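Apoptosis regulator Bcl-2 homolog (Murid herpesvirus 4, PDB 4MI8) protects infected cells against apoptosis and inhibits starvation-induced autophagy of the host by binding Beclin 1, which helps the virus establish latency and chronic infection. Local coordinates at residues L14-L19 with L115-M120; L45-R50 with V95-C100. One frame throughout, in Å; residues are numbered along the deposited sequence.

Contact 1. Residues L14-L19 with L115-M120; sequences LITAFL and LLNDCM
T16 and N117 supply the polar part of this helix-helix contact. The amide ND2 of N117 donates to T16 OG1 at 2.9 Å, with an N-H...O angle of 159°, and the hydroxyl oxygen lies almost in the amide plane, so the bond fits the trigonal geometry of the NH2 group. T16 OG1 also bonds to the carbonyl oxygen of A12 one turn earlier, and the hydroxyl thus links the backbone of its own helix to the amide opposite. N117 reaches it with CG anti to the backbone N (chi1 -165°), and the methyl T16 CG2 lies against the same nitrogen, 3.4 Å from N117 ND2. The amide oxygen N117 OD1 is in van der Waals contact with the methyl I15 CG2 at 3.8 Å.

The apolar part centres on L19, whose two methyls do different work. L19 CD1 presses on the backbone of the facing helix, 3.4 Å from N117 CA, a close fit. L19 CD2 is 3.8 Å from the sulfur M120 SD and 4.0 Å from the methyl L116 CD2. I15 adds its CG2 branch, 4.3 Å from M120 CB.

The two helical segments run roughly antiparallel, at 143° with axes 9.9 Å apart, and T16 and N117 are the nearest pair of CA atoms. The segments lie on helix 8-23 and helix 111-126 of the all-helical Bcl-2 fold. W109, from the loop before helix 111-126, touches T16, L19 and N117, while helix 86-103 packs against I15 through F93 and M120 through F92; helix 68-81 meets L116 and M120 through L72 and F76.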
loop_
_atom_site.group_PDB
_atom_site.type_symbol
_atom_site.label_atom_id
_atom_site.label_comp_id
_atom_site.label_asym_id
_atom_site.label_seq_id
_atom_site.Cartn_x
_atom_site.Cartn_y
_atom_site.Cartn_z
ATOM N N LEU A 14 2.620 3.510 11.330
ATOM C CA LEU A 14 3.418 3.577 10.127
ATOM C C LEU A 14 2.474 3.721 8.926
ATOM O O LEU A 14 2.719 4.533 8.000
ATOM C CB LEU A 14 4.206 2.250 10.042
ATOM C CG LEU A 14 5.095 2.168 8.829
ATOM C CD1 LEU A 14 5.840 3.521 8.629
ATOM C CD2 LEU A 14 6.026 0.919 8.959
ATOM N N ILE A 15 1.360 2.984 8.936
ATOM C CA ILE A 15 0.409 3.116 7.832
ATOM C C ILE A 15 -0.183 4.530 7.686
ATOM O O ILE A 15 -0.367 5.109 6.538
ATOM C CB ILE A 15 -0.684 2.019 7.932
ATOM C CG1 ILE A 15 -0.073 0.623 7.613
ATOM C CG2 ILE A 15 -1.778 2.301 6.901
ATOM C CD1 ILE A 15 -0.752 -0.546 8.277
ATOM N N THR A 16 -0.546 5.108 8.846
ATOM C CA THR A 16 -1.129 6.434 8.808
ATOM C C THR A 16 -0.052 7.435 8.336
ATOM O O THR A 16 -0.343 8.337 7.558
ATOM C CB THR A 16 -1.544 6.856 10.216
ATOM O OG1 THR A 16 -2.434 5.882 10.774
ATOM C CG2 THR A 16 -2.221 8.294 10.196
ATOM N N ALA A 17 1.188 7.299 8.823
ATOM C CA ALA A 17 2.244 8.245 8.424
ATOM C C ALA A 17 2.516 8.036 6.935
ATOM O O ALA A 17 2.704 9.019 6.210
ATOM C CB ALA A 17 3.464 8.013 9.259
ATOM N N PHE A 18 2.369 6.780 6.451
ATOM C CA PHE A 18 2.575 6.474 5.017
ATOM C C PHE A 18 1.523 7.206 4.219
ATOM O O PHE A 18 1.884 7.908 3.277
ATOM C CB PHE A 18 2.490 5.001 4.713
ATOM C CG PHE A 18 2.463 4.673 3.226
ATOM C CD1 PHE A 18 3.642 4.652 2.455
ATOM C CD2 PHE A 18 1.233 4.407 2.569
ATOM C CE1 PHE A 18 3.581 4.304 1.087
ATOM C CE2 PHE A 18 1.181 4.062 1.225
ATOM C CZ PHE A 18 2.349 4.014 0.472
ATOM N N LEU A 19 0.248 7.048 4.583
ATOM C CA LEU A 19 -0.866 7.711 3.845
ATOM C C LEU A 19 -0.810 9.265 3.929
ATOM O O LEU A 19 -1.105 9.966 2.934
ATOM C CB LEU A 19 -2.216 7.216 4.319
ATOM C CG LEU A 19 -2.438 5.697 4.148
ATOM C CD1 LEU A 19 -3.745 5.282 4.867
ATOM C CD2 LEU A 19 -2.602 5.354 2.683
ATOM N N LEU A 115 -10.896 6.756 6.219
ATOM C CA LEU A 115 -11.566 5.502 5.848
ATOM C C LEU A 115 -10.611 4.547 5.111
ATOM O O LEU A 115 -10.515 3.334 5.398
ATOM C CB LEU A 115 -12.688 5.885 4.903
ATOM C CG LEU A 115 -13.933 5.058 4.967
ATOM C CD1 LEU A 115 -14.677 5.388 6.279
ATOM C CD2 LEU A 115 -14.701 5.427 3.697
ATOM N N LEU A 116 -9.880 5.110 4.159
ATOM C CA LEU A 116 -8.749 4.390 3.525
ATOM C C LEU A 116 -7.767 3.841 4.589
ATOM O O LEU A 116 -7.406 2.652 4.574
ATOM C CB LEU A 116 -8.040 5.302 2.519
ATOM C CG LEU A 116 -6.907 4.591 1.771
ATOM C CD1 LEU A 116 -7.415 3.377 0.978
ATOM C CD2 LEU A 116 -6.196 5.636 0.918
ATOM N N ASN A 117 -7.382 4.715 5.525
ATOM C CA ASN A 117 -6.510 4.345 6.643
ATOM C C ASN A 117 -7.013 3.128 7.388
ATOM O O ASN A 117 -6.277 2.149 7.501
ATOM C CB ASN A 117 -6.325 5.525 7.562
ATOM C CG ASN A 117 -5.137 5.356 8.561
ATOM O OD1 ASN A 117 -4.517 4.323 8.691
ATOM N ND2 ASN A 117 -4.866 6.391 9.282
ATOM N N ASP A 118 -8.287 3.185 7.846
ATOM C CA ASP A 118 -8.926 2.166 8.659
ATOM C C ASP A 118 -8.945 0.850 7.976
ATOM O O ASP A 118 -8.522 -0.176 8.539
ATOM C CB ASP A 118 -10.392 2.544 8.984
ATOM C CG ASP A 118 -10.495 3.652 10.000
ATOM O OD1 ASP A 118 -9.422 4.113 10.459
ATOM O OD2 ASP A 118 -11.640 4.061 10.343
ATOM N N CYS A 119 -9.506 0.877 6.772
ATOM C CA CYS A 119 -9.556 -0.284 5.898
ATOM C C CYS A 119 -8.145 -0.920 5.759
ATOM O O CYS A 119 -7.966 -2.150 6.104
ATOM C CB CYS A 119 -10.094 0.116 4.517
ATOM S SG CYS A 119 -9.936 -1.199 3.265
ATOM N N MET A 120 -7.145 -0.099 5.351
ATOM C CA MET A 120 -5.782 -0.680 5.173
ATOM C C MET A 120 -5.258 -1.177 6.491
ATOM O O MET A 120 -4.672 -2.260 6.543
ATOM C CB MET A 120 -4.782 0.292 4.533
ATOM C CG MET A 120 -5.051 0.527 3.060
ATOM S SD MET A 120 -3.880 1.750 2.390
ATOM C CE MET A 120 -2.393 0.733 2.409
#

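Contact 2. Residues L45-R50 with V95-C100; sequences LTQEFR and VGRYVC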
loop_
_atom_site.group_PDB
_atom_site.type_symbol
_atom_site.label_atom_id
_atom_site.label_comp_id
_atom_site.label_asym_id
_atom_site.label_seq_id
_atom_site.Cartn_x
_atom_site.Cartn_y
_atom_site.Cartn_z
ATOM N N LEU A 45 9.655 1.184 -2.223
ATOM C CA LEU A 45 9.252 -0.143 -2.744
ATOM C C LEU A 45 8.048 0.036 -3.680
ATOM O O LEU A 45 7.996 -0.522 -4.785
ATOM C CB LEU A 45 8.942 -1.141 -1.606
ATOM C CG LEU A 45 10.202 -1.372 -0.726
ATOM C CD1 LEU A 45 9.939 -2.125 0.583
ATOM C CD2 LEU A 45 11.267 -2.029 -1.560
ATOM N N THR A 46 7.058 0.848 -3.265
ATOM C CA THR A 46 5.883 1.030 -4.145
ATOM C C THR A 46 6.251 1.639 -5.472
ATOM O O THR A 46 5.676 1.287 -6.493
ATOM C CB THR A 46 4.678 1.793 -3.498
ATOM O OG1 THR A 46 5.012 3.158 -3.220
ATOM C CG2 THR A 46 4.143 1.122 -2.173
ATOM N N GLN A 47 7.205 2.558 -5.489
ATOM C CA GLN A 47 7.612 3.158 -6.746
ATOM C C GLN A 47 8.285 2.139 -7.624
ATOM O O GLN A 47 8.074 2.130 -8.832
ATOM C CB GLN A 47 8.492 4.375 -6.480
ATOM C CG GLN A 47 7.679 5.588 -5.967
ATOM C CD GLN A 47 8.561 6.700 -5.438
ATOM O OE1 GLN A 47 9.626 6.420 -4.874
ATOM N NE2 GLN A 47 8.122 7.980 -5.574
ATOM N N GLU A 48 9.052 1.260 -7.037
ATOM C CA GLU A 48 9.702 0.195 -7.803
ATOM C C GLU A 48 8.657 -0.778 -8.358
ATOM O O GLU A 48 8.705 -1.205 -9.533
ATOM C CB GLU A 48 10.600 -0.618 -6.900
ATOM C CG GLU A 48 11.961 -0.072 -6.722
ATOM C CD GLU A 48 12.676 0.099 -8.076
ATOM O OE1 GLU A 48 12.948 -0.919 -8.743
ATOM O OE2 GLU A 48 12.964 1.260 -8.488
ATOM N N PHE A 49 7.691 -1.121 -7.503
ATOM C CA PHE A 49 6.615 -2.046 -7.915
ATOM C C PHE A 49 5.795 -1.386 -9.071
ATOM O O PHE A 49 5.493 -2.009 -10.073
ATOM C CB PHE A 49 5.737 -2.273 -6.720
ATOM C CG PHE A 49 4.543 -3.155 -6.983
ATOM C CD1 PHE A 49 3.361 -2.612 -7.555
ATOM C CD2 PHE A 49 4.549 -4.532 -6.546
ATOM C CE1 PHE A 49 2.244 -3.448 -7.742
ATOM C CE2 PHE A 49 3.413 -5.334 -6.744
ATOM C CZ PHE A 49 2.263 -4.807 -7.354
ATOM N N ARG A 50 5.457 -0.125 -8.945
ATOM C CA ARG A 50 4.759 0.621 -10.035
ATOM C C ARG A 50 5.530 0.699 -11.350
ATOM O O ARG A 50 4.919 0.603 -12.409
ATOM C CB ARG A 50 4.415 2.042 -9.562
ATOM C CG ARG A 50 3.487 2.768 -10.537
ATOM C CD ARG A 50 2.027 2.279 -10.381
ATOM N NE ARG A 50 1.478 2.646 -9.040
ATOM C CZ ARG A 50 0.987 3.844 -8.739
ATOM N NH1 ARG A 50 0.876 4.758 -9.733
ATOM N NH2 ARG A 50 0.521 4.144 -7.501
ATOM N N VAL A 95 -1.406 0.142 -4.021
ATOM C CA VAL A 95 -2.853 0.451 -4.225
ATOM C C VAL A 95 -3.314 1.611 -3.347
ATOM O O VAL A 95 -3.978 2.583 -3.839
ATOM C CB VAL A 95 -3.737 -0.778 -4.023
ATOM C CG1 VAL A 95 -5.195 -0.338 -3.919
ATOM C CG2 VAL A 95 -3.391 -1.828 -5.133
ATOM N N GLY A 96 -2.948 1.564 -2.057
ATOM C CA GLY A 96 -3.316 2.680 -1.134
ATOM C C GLY A 96 -2.659 3.996 -1.586
ATOM O O GLY A 96 -3.260 5.067 -1.442
ATOM N N ARG A 97 -1.428 3.944 -2.113
ATOM C CA ARG A 97 -0.782 5.150 -2.593
ATOM C C ARG A 97 -1.500 5.725 -3.794
ATOM O O ARG A 97 -1.616 6.941 -3.902
ATOM C CB ARG A 97 0.666 4.892 -2.981
ATOM C CG ARG A 97 1.376 6.136 -3.487
ATOM C CD ARG A 97 2.902 5.951 -3.759
ATOM N NE ARG A 97 3.156 4.997 -4.845
ATOM C CZ ARG A 97 3.662 5.348 -6.045
ATOM N NH1 ARG A 97 4.011 6.597 -6.313
ATOM N NH2 ARG A 97 3.910 4.447 -6.973
ATOM N N TYR A 98 -1.953 4.837 -4.710
ATOM C CA TYR A 98 -2.712 5.258 -5.882
ATOM C C TYR A 98 -3.973 5.986 -5.392
ATOM O O TYR A 98 -4.210 7.111 -5.813
ATOM C CB TYR A 98 -3.163 4.074 -6.762
ATOM C CG TYR A 98 -3.860 4.573 -8.047
ATOM C CD1 TYR A 98 -3.095 4.933 -9.170
ATOM C CD2 TYR A 98 -5.270 4.723 -8.134
ATOM C CE1 TYR A 98 -3.685 5.422 -10.342
ATOM C CE2 TYR A 98 -5.874 5.203 -9.315
ATOM C CZ TYR A 98 -5.062 5.545 -10.416
ATOM O OH TYR A 98 -5.559 6.033 -11.617
ATOM N N VAL A 99 -4.792 5.333 -4.560
ATOM C CA VAL A 99 -6.020 5.951 -4.068
ATOM C C VAL A 99 -5.734 7.379 -3.519
ATOM O O VAL A 99 -6.302 8.365 -4.021
ATOM C CB VAL A 99 -6.726 5.129 -2.991
ATOM C CG1 VAL A 99 -7.937 5.914 -2.472
ATOM C CG2 VAL A 99 -7.157 3.796 -3.556
ATOM N N CYS A 100 -4.817 7.508 -2.563
ATOM C CA CYS A 100 -4.432 8.844 -2.083
ATOM C C CYS A 100 -4.061 9.780 -3.201
ATOM O O CYS A 100 -4.429 10.936 -3.152
ATOM C CB CYS A 100 -3.251 8.824 -1.147
ATOM S SG CYS A 100 -3.630 7.999 0.396
#
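R97 and R50 meet tip to tip where two helices of the Bcl-2 fold come together: residues 45-50 of helix 33-56 and 95-100 of helix 86-103 cross at 91°, with segment axes 10.7 Å apart. The guanidinium groups form an offset stack with centres 4.1 Å apart and planes at 30°. R50 NH2 lies over one face of the R97 group, toward its rim, and 3.4 Å from R97 NH2. Such a pairing of like charges is presumably tolerated because D94, one turn before Y98, binds both: its OD2 forms a salt bridge with R50 NE and its OD1 another with R97 NH2. L45, E48 and F49 on one helix and V95 on the other pack against the bound Beclin 1 BH3 peptide, so the contact lies beside the peptide-binding groove.

R97 has the most surface buried by the contact. Its chain is extended through chi2 and bends at chi3 (65°), which turns NE back from the line of the chain. Q47 CG lies over the face of the R97 guanidinium opposite R50, near the rim, 3.8 Å from R97 NH1.

R50 comes next, bent at chi2 and chi3; R50 NH2 is 3.8 Å from Y98 CB, while NH1 approaches the edge of the Y98 ring. The third participant, T46, is hydrogen-bonded to the carbonyl oxygen of I43; T46 OG1 also lies 3.1 Å from R97 NE, but at an angle too poor for a hydrogen bond.

From the N terminus, the chain first passes through helix 8-23, which carries residues 14-19, and then helix 33-56, which carries 45-50. After helix 68-81 it reaches 95-100 on helix 86-103, and contact 2 closes a loop with 44 residues between its segments. Helix 111-126 then brings 115-120 back to 14-19, and contact 1 closes the wider loop of 95 intervening residues, so contact 2 is nested inside contact 1. The contact centres are 13 Å apart and the two touch directly: C100 SG lies 3.5 Å from L116 CD2, and G96 CA 3.7 Å from M120 SD. Helix 86-103, one partner of contact 2, thereby also packs against the helices of contact 1.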